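Local coordinates for glycosyl hydrolase family 2, TIM barrel domain protein (Faecalibacterium prausnitzii A2-165, PDB 6ED2) that probably hydrolyses beta-glucuronides, as a gut microbial beta-glucuronidase of glycosyl hydrolase family 2 that carries a bound magnesium ion, at residues G402-E407 / C444-T449; G448-F453 / G485-D490; G44-S49 / F93-S98; L112-V117 / N154-L159. One frame throughout, in Å; residues are numbered along the deposited sequence.

Contact 1. Residues G402-E407 / C444-T449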
loop_
_atom_site.group_PDB
_atom_site.type_symbol
_atom_site.label_atom_id
_atom_site.label_comp_id
_atom_site.label_asym_id
_atom_site.label_seq_id
_atom_site.Cartn_x
_atom_site.Cartn_y
_atom_site.Cartn_z
ATOM N N GLY A 402 -39.467 -11.796 -15.981
ATOM C CA GLY A 402 -39.171 -10.943 -14.852
ATOM C C GLY A 402 -39.176 -11.689 -13.530
ATOM O O GLY A 402 -39.831 -12.725 -13.356
ATOM N N PHE A 403 -38.433 -11.128 -12.567
ATOM C CA PHE A 403 -38.260 -11.813 -11.291
ATOM C C PHE A 403 -39.597 -12.075 -10.608
ATOM O O PHE A 403 -39.780 -13.126 -9.982
ATOM C CB PHE A 403 -37.332 -11.029 -10.357
ATOM C CG PHE A 403 -36.896 -11.830 -9.181
ATOM C CD1 PHE A 403 -37.625 -11.806 -7.999
ATOM C CD2 PHE A 403 -35.794 -12.664 -9.270
ATOM C CE1 PHE A 403 -37.244 -12.590 -6.921
ATOM C CE2 PHE A 403 -35.402 -13.447 -8.192
ATOM C CZ PHE A 403 -36.132 -13.413 -7.015
ATOM N N PHE A 404 -40.549 -11.151 -10.734
ATOM C CA PHE A 404 -41.822 -11.281 -10.041
ATOM C C PHE A 404 -42.871 -12.058 -10.842
ATOM O O PHE A 404 -44.035 -12.103 -10.434
ATOM C CB PHE A 404 -42.336 -9.895 -9.647
ATOM C CG PHE A 404 -41.472 -9.223 -8.609
ATOM C CD1 PHE A 404 -41.333 -9.779 -7.340
ATOM C CD2 PHE A 404 -40.756 -8.074 -8.915
ATOM C CE1 PHE A 404 -40.513 -9.195 -6.379
ATOM C CE2 PHE A 404 -39.933 -7.470 -7.959
ATOM C CZ PHE A 404 -39.804 -8.035 -6.683
ATOM N N GLU A 405 -42.482 -12.699 -11.942
ATOM C CA GLU A 405 -43.345 -13.663 -12.612
ATOM C C GLU A 405 -43.037 -15.095 -12.217
ATOM O O GLU A 405 -43.733 -16.006 -12.676
ATOM C CB GLU A 405 -43.212 -13.567 -14.140
ATOM C CG GLU A 405 -43.280 -12.173 -14.718
ATOM C CD GLU A 405 -43.191 -12.192 -16.239
ATOM O OE1 GLU A 405 -42.072 -12.095 -16.798
ATOM O OE2 GLU A 405 -44.258 -12.326 -16.872
ATOM N N LYS A 406 -41.992 -15.325 -11.427
ATOM C CA LYS A 406 -41.597 -16.693 -11.132
ATOM C C LYS A 406 -42.717 -17.411 -10.390
ATOM O O LYS A 406 -43.458 -16.813 -9.608
ATOM C CB LYS A 406 -40.301 -16.719 -10.302
ATOM C CG LYS A 406 -39.043 -16.308 -11.072
ATOM C CD LYS A 406 -37.820 -16.243 -10.146
ATOM C CE LYS A 406 -36.544 -15.995 -10.922
ATOM N NZ LYS A 406 -35.916 -17.272 -11.361
ATOM N N GLU A 407 -42.846 -18.709 -10.668
ATOM C CA GLU A 407 -43.781 -19.552 -9.935
ATOM C C GLU A 407 -43.551 -19.490 -8.429
ATOM O O GLU A 407 -44.486 -19.686 -7.654
ATOM C CB GLU A 407 -43.657 -21.004 -10.419
ATOM C CG GLU A 407 -42.247 -21.597 -10.198
ATOM C CD GLU A 407 -42.037 -23.010 -10.770
ATOM O OE1 GLU A 407 -42.981 -23.596 -11.359
ATOM O OE2 GLU A 407 -40.904 -23.534 -10.620
ATOM N N CYS A 444 -38.043 -3.898 -10.392
ATOM C CA CYS A 444 -39.378 -3.311 -10.283
ATOM C C CYS A 444 -39.938 -2.834 -11.627
ATOM O O CYS A 444 -40.952 -2.121 -11.646
ATOM C CB CYS A 444 -39.388 -2.164 -9.258
ATOM S SG CYS A 444 -38.427 -0.641 -9.625
ATOM N N THR A 445 -39.286 -3.200 -12.732
ATOM C CA THR A 445 -39.863 -3.154 -14.062
ATOM C C THR A 445 -40.489 -4.483 -14.445
ATOM O O THR A 445 -41.119 -4.580 -15.505
ATOM C CB THR A 445 -38.802 -2.782 -15.106
ATOM O OG1 THR A 445 -37.696 -3.682 -15.002
ATOM C CG2 THR A 445 -38.311 -1.349 -14.909
ATOM N N SER A 446 -40.320 -5.501 -13.611
ATOM C CA SER A 446 -40.828 -6.828 -13.922
ATOM C C SER A 446 -42.353 -6.816 -13.912
ATOM O O SER A 446 -42.985 -6.102 -13.119
ATOM C CB SER A 446 -40.283 -7.839 -12.904
ATOM O OG SER A 446 -40.938 -9.093 -12.953
ATOM N N ALA A 447 -42.947 -7.588 -14.817
ATOM C CA ALA A 447 -44.364 -7.894 -14.677
ATOM C C ALA A 447 -44.579 -8.568 -13.333
ATOM O O ALA A 447 -43.745 -9.359 -12.888
ATOM C CB ALA A 447 -44.841 -8.810 -15.809
ATOM N N GLY A 448 -45.695 -8.244 -12.679
ATOM C CA GLY A 448 -45.980 -8.772 -11.360
ATOM C C GLY A 448 -45.442 -7.943 -10.212
ATOM O O GLY A 448 -45.648 -8.318 -9.048
ATOM N N THR A 449 -44.758 -6.834 -10.502
ATOM C CA THR A 449 -44.226 -5.973 -9.448
ATOM C C THR A 449 -45.341 -5.454 -8.554
ATOM O O THR A 449 -45.241 -5.513 -7.317
ATOM C CB THR A 449 -43.459 -4.798 -10.066
ATOM O OG1 THR A 449 -42.260 -5.270 -10.685
ATOM C CG2 THR A 449 -43.141 -3.740 -9.028
HETATM O O HOH W 1 -45.845 -10.721 -8.312
HETATM O O HOH W 2 -41.409 -8.973 -16.775
#

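Contact 2. Residues G448-F453 / G485-D490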
loop_
_atom_site.group_PDB
_atom_site.type_symbol
_atom_site.label_atom_id
_atom_site.label_comp_id
_atom_site.label_asym_id
_atom_site.label_seq_id
_atom_site.Cartn_x
_atom_site.Cartn_y
_atom_site.Cartn_z
ATOM N N GLY A 448 -45.695 -8.244 -12.679
ATOM C CA GLY A 448 -45.980 -8.772 -11.360
ATOM C C GLY A 448 -45.442 -7.943 -10.212
ATOM O O GLY A 448 -45.648 -8.318 -9.048
ATOM N N THR A 449 -44.758 -6.834 -10.502
ATOM C CA THR A 449 -44.226 -5.973 -9.448
ATOM C C THR A 449 -45.341 -5.454 -8.554
ATOM O O THR A 449 -45.241 -5.513 -7.317
ATOM C CB THR A 449 -43.459 -4.798 -10.066
ATOM O OG1 THR A 449 -42.260 -5.270 -10.685
ATOM C CG2 THR A 449 -43.141 -3.740 -9.028
ATOM N N GLU A 450 -46.414 -4.924 -9.167
ATOM C CA GLU A 450 -47.486 -4.317 -8.384
ATOM C C GLU A 450 -48.163 -5.342 -7.485
ATOM O O GLU A 450 -48.465 -5.051 -6.324
ATOM C CB GLU A 450 -48.522 -3.663 -9.297
ATOM C CG GLU A 450 -47.975 -2.590 -10.198
ATOM C CD GLU A 450 -47.781 -3.081 -11.633
ATOM O OE1 GLU A 450 -47.115 -4.148 -11.854
ATOM O OE2 GLU A 450 -48.311 -2.390 -12.538
ATOM N N GLU A 451 -48.424 -6.542 -8.006
ATOM C CA GLU A 451 -49.040 -7.577 -7.182
ATOM C C GLU A 451 -48.148 -7.942 -5.997
ATOM O O GLU A 451 -48.647 -8.341 -4.939
ATOM C CB GLU A 451 -49.341 -8.812 -8.031
ATOM C CG GLU A 451 -50.429 -8.611 -9.121
ATOM C CD GLU A 451 -49.925 -7.906 -10.397
ATOM O OE1 GLU A 451 -48.761 -7.414 -10.445
ATOM O OE2 GLU A 451 -50.713 -7.836 -11.369
ATOM N N TYR A 452 -46.832 -7.800 -6.153
ATOM C CA TYR A 452 -45.909 -8.096 -5.066
ATOM C C TYR A 452 -45.813 -6.924 -4.094
ATOM O O TYR A 452 -45.937 -7.114 -2.881
ATOM C CB TYR A 452 -44.532 -8.454 -5.640
ATOM C CG TYR A 452 -43.610 -9.064 -4.628
ATOM C CD1 TYR A 452 -43.595 -10.437 -4.415
ATOM C CD2 TYR A 452 -42.762 -8.274 -3.869
ATOM C CE1 TYR A 452 -42.754 -11.009 -3.472
ATOM C CE2 TYR A 452 -41.908 -8.840 -2.924
ATOM C CZ TYR A 452 -41.918 -10.206 -2.731
ATOM O OH TYR A 452 -41.097 -10.767 -1.794
ATOM N N PHE A 453 -45.634 -5.702 -4.615
ATOM C CA PHE A 453 -45.384 -4.544 -3.755
ATOM C C PHE A 453 -46.612 -4.166 -2.934
ATOM O O PHE A 453 -46.478 -3.744 -1.776
ATOM C CB PHE A 453 -44.961 -3.329 -4.590
ATOM C CG PHE A 453 -43.510 -3.325 -5.009
ATOM C CD1 PHE A 453 -42.795 -2.136 -5.039
ATOM C CD2 PHE A 453 -42.874 -4.492 -5.391
ATOM C CE1 PHE A 453 -41.469 -2.117 -5.448
ATOM C CE2 PHE A 453 -41.553 -4.485 -5.806
ATOM C CZ PHE A 453 -40.847 -3.306 -5.831
ATOM N N GLY A 485 -42.791 0.028 -9.509
ATOM C CA GLY A 485 -42.877 0.023 -8.068
ATOM C C GLY A 485 -42.797 1.387 -7.428
ATOM O O GLY A 485 -43.252 1.544 -6.291
ATOM N N GLN A 486 -42.237 2.389 -8.124
ATOM C CA GLN A 486 -41.934 3.641 -7.431
ATOM C C GLN A 486 -43.180 4.290 -6.848
ATOM O O GLN A 486 -43.094 4.965 -5.811
ATOM C CB GLN A 486 -41.205 4.621 -8.353
ATOM C CG GLN A 486 -41.985 5.048 -9.583
ATOM C CD GLN A 486 -42.866 6.262 -9.329
ATOM O OE1 GLN A 486 -42.714 6.956 -8.318
ATOM N NE2 GLN A 486 -43.814 6.510 -10.236
ATOM N N ARG A 487 -44.350 4.096 -7.475
ATOM C CA ARG A 487 -45.548 4.797 -7.002
ATOM C C ARG A 487 -45.965 4.365 -5.597
ATOM O O ARG A 487 -46.688 5.112 -4.926
ATOM C CB ARG A 487 -46.712 4.604 -7.989
ATOM C CG ARG A 487 -47.312 3.207 -8.061
ATOM C CD ARG A 487 -48.598 3.203 -8.923
ATOM N NE ARG A 487 -49.068 1.848 -9.251
ATOM C CZ ARG A 487 -49.988 1.192 -8.538
ATOM N NH1 ARG A 487 -50.534 1.765 -7.471
ATOM N NH2 ARG A 487 -50.364 -0.026 -8.887
ATOM N N PHE A 488 -45.489 3.204 -5.114
ATOM C CA PHE A 488 -45.844 2.746 -3.768
ATOM C C PHE A 488 -45.048 3.436 -2.668
ATOM O O PHE A 488 -45.480 3.421 -1.513
ATOM C CB PHE A 488 -45.636 1.244 -3.643
ATOM C CG PHE A 488 -46.543 0.446 -4.502
ATOM C CD1 PHE A 488 -47.829 0.150 -4.077
ATOM C CD2 PHE A 488 -46.124 0.008 -5.750
ATOM C CE1 PHE A 488 -48.677 -0.592 -4.872
ATOM C CE2 PHE A 488 -46.964 -0.733 -6.551
ATOM C CZ PHE A 488 -48.247 -1.033 -6.112
ATOM N N ALA A 489 -43.920 4.064 -3.000
ATOM C CA ALA A 489 -43.003 4.598 -1.996
ATOM C C ALA A 489 -43.471 5.952 -1.472
ATOM O O ALA A 489 -43.926 6.802 -2.241
ATOM C CB ALA A 489 -41.601 4.724 -2.596
ATOM N N ASP A 490 -43.355 6.151 -0.149
ATOM C CA ASP A 490 -43.644 7.458 0.445
ATOM C C ASP A 490 -42.526 8.458 0.169
ATOM O O ASP A 490 -42.743 9.677 0.210
ATOM C CB ASP A 490 -43.853 7.340 1.957
ATOM C CG ASP A 490 -44.955 6.356 2.330
ATOM O OD1 ASP A 490 -46.044 6.381 1.704
ATOM O OD2 ASP A 490 -44.743 5.563 3.270
HETATM O O HOH W 3 -47.290 0.514 -11.064
HETATM O O HOH W 4 -50.170 -0.827 -11.424
#

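Contact 3. Residues G44-S49 / F93-S98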
loop_
_atom_site.group_PDB
_atom_site.type_symbol
_atom_site.label_atom_id
_atom_site.label_comp_id
_atom_site.label_asym_id
_atom_site.label_seq_id
_atom_site.Cartn_x
_atom_site.Cartn_y
_atom_site.Cartn_z
ATOM N N GLY A 44 -19.456 -17.206 23.870
ATOM C CA GLY A 44 -18.180 -17.728 24.256
ATOM C C GLY A 44 -17.694 -18.688 23.201
ATOM O O GLY A 44 -18.067 -18.579 22.037
ATOM N N MET A 45 -16.835 -19.611 23.622
ATOM C CA MET A 45 -16.367 -20.654 22.727
ATOM C C MET A 45 -17.384 -21.781 22.750
ATOM O O MET A 45 -17.680 -22.325 23.816
ATOM C CB MET A 45 -14.987 -21.171 23.127
ATOM C CG MET A 45 -13.866 -20.175 22.964
ATOM S SD MET A 45 -13.624 -19.575 21.264
ATOM C CE MET A 45 -13.631 -21.052 20.340
ATOM N N TRP A 46 -17.930 -22.114 21.585
ATOM C CA TRP A 46 -18.794 -23.272 21.419
ATOM C C TRP A 46 -18.034 -24.337 20.643
ATOM O O TRP A 46 -16.895 -24.128 20.224
ATOM C CB TRP A 46 -20.089 -22.900 20.686
ATOM C CG TRP A 46 -21.043 -21.953 21.395
ATOM C CD1 TRP A 46 -20.726 -20.946 22.265
ATOM C CD2 TRP A 46 -22.468 -21.912 21.240
ATOM N NE1 TRP A 46 -21.869 -20.281 22.664
ATOM C CE2 TRP A 46 -22.952 -20.861 22.053
ATOM C CE3 TRP A 46 -23.382 -22.664 20.492
ATOM C CZ2 TRP A 46 -24.312 -20.545 22.144
ATOM C CZ3 TRP A 46 -24.746 -22.342 20.580
ATOM C CH2 TRP A 46 -25.190 -21.295 21.406
ATOM N N ARG A 47 -18.672 -25.489 20.455
ATOM C CA ARG A 47 -18.193 -26.514 19.542
ATOM C C ARG A 47 -18.929 -26.389 18.209
ATOM O O ARG A 47 -20.035 -25.850 18.128
ATOM C CB ARG A 47 -18.387 -27.916 20.131
ATOM C CG ARG A 47 -17.828 -28.123 21.542
ATOM C CD ARG A 47 -16.352 -27.734 21.648
ATOM N NE ARG A 47 -15.500 -28.507 20.732
ATOM C CZ ARG A 47 -14.186 -28.318 20.599
ATOM N NH1 ARG A 47 -13.564 -27.381 21.320
ATOM N NH2 ARG A 47 -13.492 -29.055 19.737
ATOM N N PHE A 48 -18.307 -26.911 17.160
ATOM C CA PHE A 48 -18.749 -26.641 15.804
ATOM C C PHE A 48 -18.342 -27.805 14.922
ATOM O O PHE A 48 -17.236 -28.328 15.050
ATOM C CB PHE A 48 -18.136 -25.322 15.288
ATOM C CG PHE A 48 -18.472 -24.985 13.844
ATOM C CD1 PHE A 48 -19.456 -24.051 13.553
ATOM C CD2 PHE A 48 -17.757 -25.547 12.784
ATOM C CE1 PHE A 48 -19.751 -23.697 12.222
ATOM C CE2 PHE A 48 -18.050 -25.208 11.459
ATOM C CZ PHE A 48 -19.049 -24.268 11.185
ATOM N N SER A 49 -19.235 -28.195 14.016
ATOM C CA SER A 49 -18.896 -29.210 13.037
ATOM C C SER A 49 -19.630 -28.919 11.740
ATOM O O SER A 49 -20.824 -28.608 11.757
ATOM C CB SER A 49 -19.263 -30.614 13.533
ATOM O OG SER A 49 -18.793 -31.560 12.601
ATOM N N PHE A 93 -24.419 -27.070 9.042
ATOM C CA PHE A 93 -23.336 -27.022 10.017
ATOM C C PHE A 93 -23.939 -26.916 11.416
ATOM O O PHE A 93 -25.053 -26.413 11.596
ATOM C CB PHE A 93 -22.361 -25.849 9.750
ATOM C CG PHE A 93 -23.040 -24.510 9.545
ATOM C CD1 PHE A 93 -23.178 -23.617 10.604
ATOM C CD2 PHE A 93 -23.539 -24.146 8.286
ATOM C CE1 PHE A 93 -23.794 -22.382 10.441
ATOM C CE2 PHE A 93 -24.161 -22.912 8.098
ATOM C CZ PHE A 93 -24.291 -22.024 9.183
ATOM N N TRP A 94 -23.177 -27.375 12.415
ATOM C CA TRP A 94 -23.683 -27.537 13.774
ATOM C C TRP A 94 -22.884 -26.713 14.775
ATOM O O TRP A 94 -21.645 -26.678 14.733
ATOM C CB TRP A 94 -23.637 -29.006 14.211
ATOM C CG TRP A 94 -24.527 -29.952 13.451
ATOM C CD1 TRP A 94 -24.332 -30.428 12.196
ATOM C CD2 TRP A 94 -25.724 -30.573 13.937
ATOM N NE1 TRP A 94 -25.338 -31.306 11.857
ATOM C CE2 TRP A 94 -26.208 -31.407 12.911
ATOM C CE3 TRP A 94 -26.436 -30.497 15.140
ATOM C CZ2 TRP A 94 -27.382 -32.159 13.046
ATOM C CZ3 TRP A 94 -27.587 -31.244 15.280
ATOM C CH2 TRP A 94 -28.051 -32.064 14.238
ATOM N N TYR A 95 -23.608 -26.072 15.684
ATOM C CA TYR A 95 -23.061 -25.443 16.872
ATOM C C TYR A 95 -23.548 -26.209 18.096
ATOM O O TYR A 95 -24.667 -26.732 18.113
ATOM C CB TYR A 95 -23.501 -23.984 16.983
ATOM C CG TYR A 95 -22.773 -23.011 16.092
ATOM C CD1 TYR A 95 -21.808 -22.161 16.618
ATOM C CD2 TYR A 95 -23.075 -22.905 14.734
ATOM C CE1 TYR A 95 -21.146 -21.251 15.824
ATOM C CE2 TYR A 95 -22.404 -21.987 13.917
ATOM C CZ TYR A 95 -21.438 -21.169 14.471
ATOM O OH TYR A 95 -20.759 -20.254 13.688
ATOM N N GLU A 96 -22.707 -26.278 19.123
ATOM C CA GLU A 96 -23.055 -27.034 20.318
ATOM C C GLU A 96 -22.426 -26.367 21.530
ATOM O O GLU A 96 -21.264 -25.956 21.484
ATOM C CB GLU A 96 -22.593 -28.489 20.217
ATOM C CG GLU A 96 -23.025 -29.373 21.389
ATOM C CD GLU A 96 -22.196 -30.653 21.515
ATOM O OE1 GLU A 96 -22.334 -31.559 20.668
ATOM O OE2 GLU A 96 -21.398 -30.752 22.470
ATOM N N THR A 97 -23.200 -26.238 22.600
ATOM C CA THR A 97 -22.646 -25.809 23.871
ATOM C C THR A 97 -23.471 -26.438 24.984
ATOM O O THR A 97 -24.339 -27.278 24.740
ATOM C CB THR A 97 -22.577 -24.280 23.963
ATOM O OG1 THR A 97 -21.895 -23.919 25.165
ATOM C CG2 THR A 97 -23.972 -23.637 23.950
ATOM N N SER A 98 -23.162 -26.061 26.217
ATOM C CA SER A 98 -23.839 -26.570 27.397
ATOM C C SER A 98 -24.242 -25.387 28.240
ATOM O O SER A 98 -23.544 -24.373 28.274
ATOM C CB SER A 98 -22.951 -27.502 28.249
ATOM O OG SER A 98 -22.596 -28.651 27.509
HETATM O O HOH W 5 -19.136 -24.419 24.705
#

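Contact 4. Residues L112-V117 / N154-L159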
loop_
_atom_site.group_PDB
_atom_site.type_symbol
_atom_site.label_atom_id
_atom_site.label_comp_id
_atom_site.label_asym_id
_atom_site.label_seq_id
_atom_site.Cartn_x
_atom_site.Cartn_y
_atom_site.Cartn_z
ATOM N N LEU A 112 -34.574 -19.846 25.607
ATOM C CA LEU A 112 -33.361 -19.441 24.896
ATOM C C LEU A 112 -33.685 -18.388 23.841
ATOM O O LEU A 112 -34.634 -18.554 23.074
ATOM C CB LEU A 112 -32.719 -20.648 24.218
ATOM C CG LEU A 112 -32.243 -21.731 25.174
ATOM C CD1 LEU A 112 -31.960 -23.002 24.402
ATOM C CD2 LEU A 112 -31.006 -21.239 25.935
ATOM N N ARG A 113 -32.904 -17.309 23.800
ATOM C CA ARG A 113 -32.995 -16.307 22.743
ATOM C C ARG A 113 -31.752 -16.357 21.860
ATOM O O ARG A 113 -30.618 -16.325 22.363
ATOM C CB ARG A 113 -33.155 -14.894 23.309
ATOM C CG ARG A 113 -32.754 -13.781 22.301
ATOM C CD ARG A 113 -33.790 -13.581 21.153
ATOM N NE ARG A 113 -35.092 -13.124 21.648
ATOM C CZ ARG A 113 -35.453 -11.846 21.798
ATOM N NH1 ARG A 113 -34.614 -10.855 21.492
ATOM N NH2 ARG A 113 -36.667 -11.553 22.268
ATOM N N PHE A 114 -31.967 -16.443 20.552
ATOM C CA PHE A 114 -30.927 -16.239 19.553
ATOM C C PHE A 114 -31.149 -14.892 18.877
ATOM O O PHE A 114 -32.189 -14.679 18.237
ATOM C CB PHE A 114 -30.933 -17.361 18.524
ATOM C CG PHE A 114 -30.655 -18.708 19.112
ATOM C CD1 PHE A 114 -29.371 -19.236 19.082
ATOM C CD2 PHE A 114 -31.666 -19.440 19.710
ATOM C CE1 PHE A 114 -29.102 -20.478 19.644
ATOM C CE2 PHE A 114 -31.408 -20.692 20.272
ATOM C CZ PHE A 114 -30.126 -21.206 20.243
ATOM N N GLY A 115 -30.199 -13.970 19.063
ATOM C CA GLY A 115 -30.216 -12.733 18.295
ATOM C C GLY A 115 -30.401 -13.007 16.814
ATOM O O GLY A 115 -31.224 -12.372 16.149
ATOM N N SER A 116 -29.674 -13.996 16.287
ATOM C CA SER A 116 -29.868 -14.475 14.923
ATOM C C SER A 116 -29.070 -15.756 14.737
ATOM O O SER A 116 -28.095 -16.014 15.454
ATOM C CB SER A 116 -29.439 -13.437 13.872
ATOM O OG SER A 116 -28.033 -13.230 13.897
ATOM N N VAL A 117 -29.509 -16.562 13.771
ATOM C CA VAL A 117 -28.730 -17.673 13.237
ATOM C C VAL A 117 -28.878 -17.618 11.725
ATOM O O VAL A 117 -29.998 -17.556 11.210
ATOM C CB VAL A 117 -29.184 -19.046 13.786
ATOM C CG1 VAL A 117 -28.337 -20.156 13.187
ATOM C CG2 VAL A 117 -29.089 -19.099 15.328
ATOM N N ASN A 154 -27.180 -28.807 30.512
ATOM C CA ASN A 154 -28.056 -29.152 29.405
ATOM C C ASN A 154 -27.327 -28.919 28.094
ATOM O O ASN A 154 -26.564 -27.956 27.966
ATOM C CB ASN A 154 -29.338 -28.320 29.473
ATOM C CG ASN A 154 -30.167 -28.650 30.700
ATOM O OD1 ASN A 154 -31.055 -29.496 30.636
ATOM N ND2 ASN A 154 -29.868 -28.006 31.824
ATOM N N LYS A 155 -27.558 -29.802 27.125
ATOM C CA LYS A 155 -26.902 -29.700 25.830
ATOM C C LYS A 155 -27.739 -28.853 24.874
ATOM O O LYS A 155 -28.933 -29.108 24.681
ATOM C CB LYS A 155 -26.656 -31.078 25.226
ATOM C CG LYS A 155 -26.013 -30.982 23.854
ATOM C CD LYS A 155 -25.111 -32.158 23.576
ATOM C CE LYS A 155 -23.827 -32.051 24.363
ATOM N NZ LYS A 155 -23.002 -33.270 24.145
ATOM N N LEU A 156 -27.111 -27.839 24.288
ATOM C CA LEU A 156 -27.725 -26.992 23.277
ATOM C C LEU A 156 -27.043 -27.284 21.955
ATOM O O LEU A 156 -25.840 -27.040 21.814
ATOM C CB LEU A 156 -27.583 -25.518 23.640
ATOM C CG LEU A 156 -27.981 -24.488 22.594
ATOM C CD1 LEU A 156 -29.406 -24.762 22.076
ATOM C CD2 LEU A 156 -27.869 -23.111 23.231
ATOM N N SER A 157 -27.802 -27.814 20.998
ATOM C CA SER A 157 -27.297 -28.084 19.657
ATOM C C SER A 157 -28.099 -27.283 18.646
ATOM O O SER A 157 -29.333 -27.278 18.691
ATOM C CB SER A 157 -27.375 -29.571 19.312
ATOM O OG SER A 157 -26.895 -30.342 20.392
ATOM N N VAL A 158 -27.405 -26.624 17.726
ATOM C CA VAL A 158 -28.049 -25.843 16.681
ATOM C C VAL A 158 -27.616 -26.409 15.339
ATOM O O VAL A 158 -26.423 -26.424 15.016
ATOM C CB VAL A 158 -27.722 -24.345 16.789
ATOM C CG1 VAL A 158 -28.412 -23.564 15.665
ATOM C CG2 VAL A 158 -28.152 -23.805 18.143
ATOM N N LEU A 159 -28.588 -26.890 14.569
ATOM C CA LEU A 159 -28.368 -27.282 13.184
ATOM C C LEU A 159 -28.723 -26.077 12.324
ATOM O O LEU A 159 -29.893 -25.683 12.241
ATOM C CB LEU A 159 -29.204 -28.504 12.820
ATOM C CG LEU A 159 -29.315 -28.808 11.329
ATOM C CD1 LEU A 159 -27.936 -28.923 10.688
ATOM C CD2 LEU A 159 -30.133 -30.086 11.107
#

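Contact 1. Residues G402-E407 / C444-T449
Ser446 OG is the main polar link between residues 402-407 and 444-449. It accepts the backbone N-H of Phe404, with Phe404 N to Ser446 OG at 3.1 Å and 151° at the hydrogen. Ser446 OG also donates to Ala447 O, at 2.8 Å. With OG anti to the backbone N (chi1 167°), the hydroxyl is directed at the 3-10 segment 403-405.

Each side is also tied within itself. A type II beta turn runs from Ser446 to Thr449, and Ser446 O takes both Thr449 N and Thr449 OG1 from the same face of its plane. Glu405 OE1 accepts Gly402 N through its anti lone pair, at 2.7 Å.

Two waters bridge the contact. One donates to Phe404 O and Gly448 O. The other accepts from Ala447 N and donates weakly to Glu405 OE1.

Packing adds the rest. Phe404 CB sits 3.7 Å from Gly448 C, and Phe404 CD2 passes Thr449 OG1 at 3.6 Å.

Both segments lie in connections of the TIM barrel domain. One leads from strand 373-377 to helix 409-427, the other from strand 433-440 to helix 449-463. The Phe404 ring also meets Tyr452 on the latter helix.

Contact 2. Residues G448-F453 / G485-D490
Thr449, at the start of helix 449-463, and Gly485, just before the 3-10 segment 486-488, are the nearest backbone pair, with their CA atoms 6.3 Å apart. Thr449 CG2 comes within 3.8 Å of Gly485 N and also lies over one face of the Phe453 ring, toward its rim. Phe453 CE1 lies 3.7 Å from Gly485 CA, where no side chain intervenes. Phe453 CB sits over a face of Phe488, 4.0 Å from the ring centroid and 21° off the ring normal, a CH-pi contact. Glu450 and Arg487 cross at about a right angle. Glu450 CG touches Arg487 NH2 at 3.7 Å. The charged ends stay apart, with Glu450 OE2 4.8 Å from Arg487 NH2. One water donates to Glu450 OE2 and accepts from Arg487 NH2, both at 2.7 Å. A second accepts from Arg487 NE and donates weakly to Glu450 OE2. Phe488 CZ lies 3.5 Å above the Arg487 guanidinium plane, off its centre. The inner part thus rests on aromatic and backbone packing. The opposite charges probably still attract each other, but the bonds that join them run through water.

Contact 3. Residues G44-S49 / F93-S98
Thr97 and Trp46 make the closest fit of bump and flat surface. Thr97 CG2 stands 3.3 Å from the centroid of the Trp46 six-membered ring, 4° off its normal. CG2 of Thr97 stands between its backbone N and carbonyl carbon, which brings it over the indole. Tyr95 CB abuts the same indole, at 3.8 Å from Trp46 CE3. Further along, Phe48 turns an edge into the face of Tyr95. This is a T-shaped pair with centroids 5.0 Å apart and planes at 88°. Phe93 lies beyond, slid so far that it barely overlaps Phe48. Its ring instead meets Tyr95 edge to edge, and the three rings form an aromatic cluster. The backbones are pinned by two hydrogen-bonded pairs. Arg47 N meets Glu96 O at 2.8 Å, and Trp94 N meets Ser49 O at 2.7 Å. Arg47, Ser49, Trp94 and Glu96 point to the opposite face from Phe48 and Tyr95. Strands 38-51 and 92-101 are antiparallel neighbours in the beta-sandwich that is characteristic of the family 2 sugar-binding domain.

Contact 4. Residues L112-V117 / N154-L159
Asn154 OD1 is gripped by two donors, Arg149 N and Asn126 ND2, at the start of segment 154-159. Further along this strand the bonds from CA to CB of Leu156 and Val158 point toward residues 112-117.

Between the two segments the contact is wholly apolar. Leu112 and Leu156 reach toward each other tip to tip, with Leu112 CD1 and Leu156 CD1 3.9 Å apart. A chi1 of 171° swings Leu156 CG away from its own N, and CD1 meets both Leu112 and the Phe114 ring. It arrives at the edge of that ring, near the plane, with Leu156 CD1 4.1 Å from Phe114 CZ.

The axes of the short strands 112-114 and 154-159 come no nearer than 11.4 Å, at 30° to each other. Two facing parts of one curled antiparallel sheet pack here as a beta-sandwich, as in the sugar-binding domain of family 2 enzymes. Strand 109-114 pairs with 140-143 and 200-205, while strand 152-161 pairs with 92-101 and 120-125.

Phe114 and Val158 slide past each other in opposite directions, and Val158 CG2 approaches Phe114 CE1 at 3.8 Å. Beyond strand 109-114, Val117 CG1 meets Val158 CG1 at 4.2 Å. Phe140 meets the Phe114 ring at about 15° between planes, and Val123 touches both Phe114 and Leu156.

The four contacts form two groups in different domains. Contacts 3 and 4 come first along the chain, in the sugar-binding domain, with centres 9 Å apart. Strand 92-101 of contact 3 is the sheet neighbour of strand 152-161 of contact 4, with a probable hydrogen bond between Tyr95 O and Val158 N. One contact pairs strands side by side and the other packs across the sandwich. Contacts 1 and 2 follow in the TIM barrel domain, with centres 11 Å apart. They share Gly448 and Thr449, so the loop of contact 1 runs straight into the helix of contact 2. The two groups' nearest atoms are about 18 Å apart or more, and each lies wholly within its own domain.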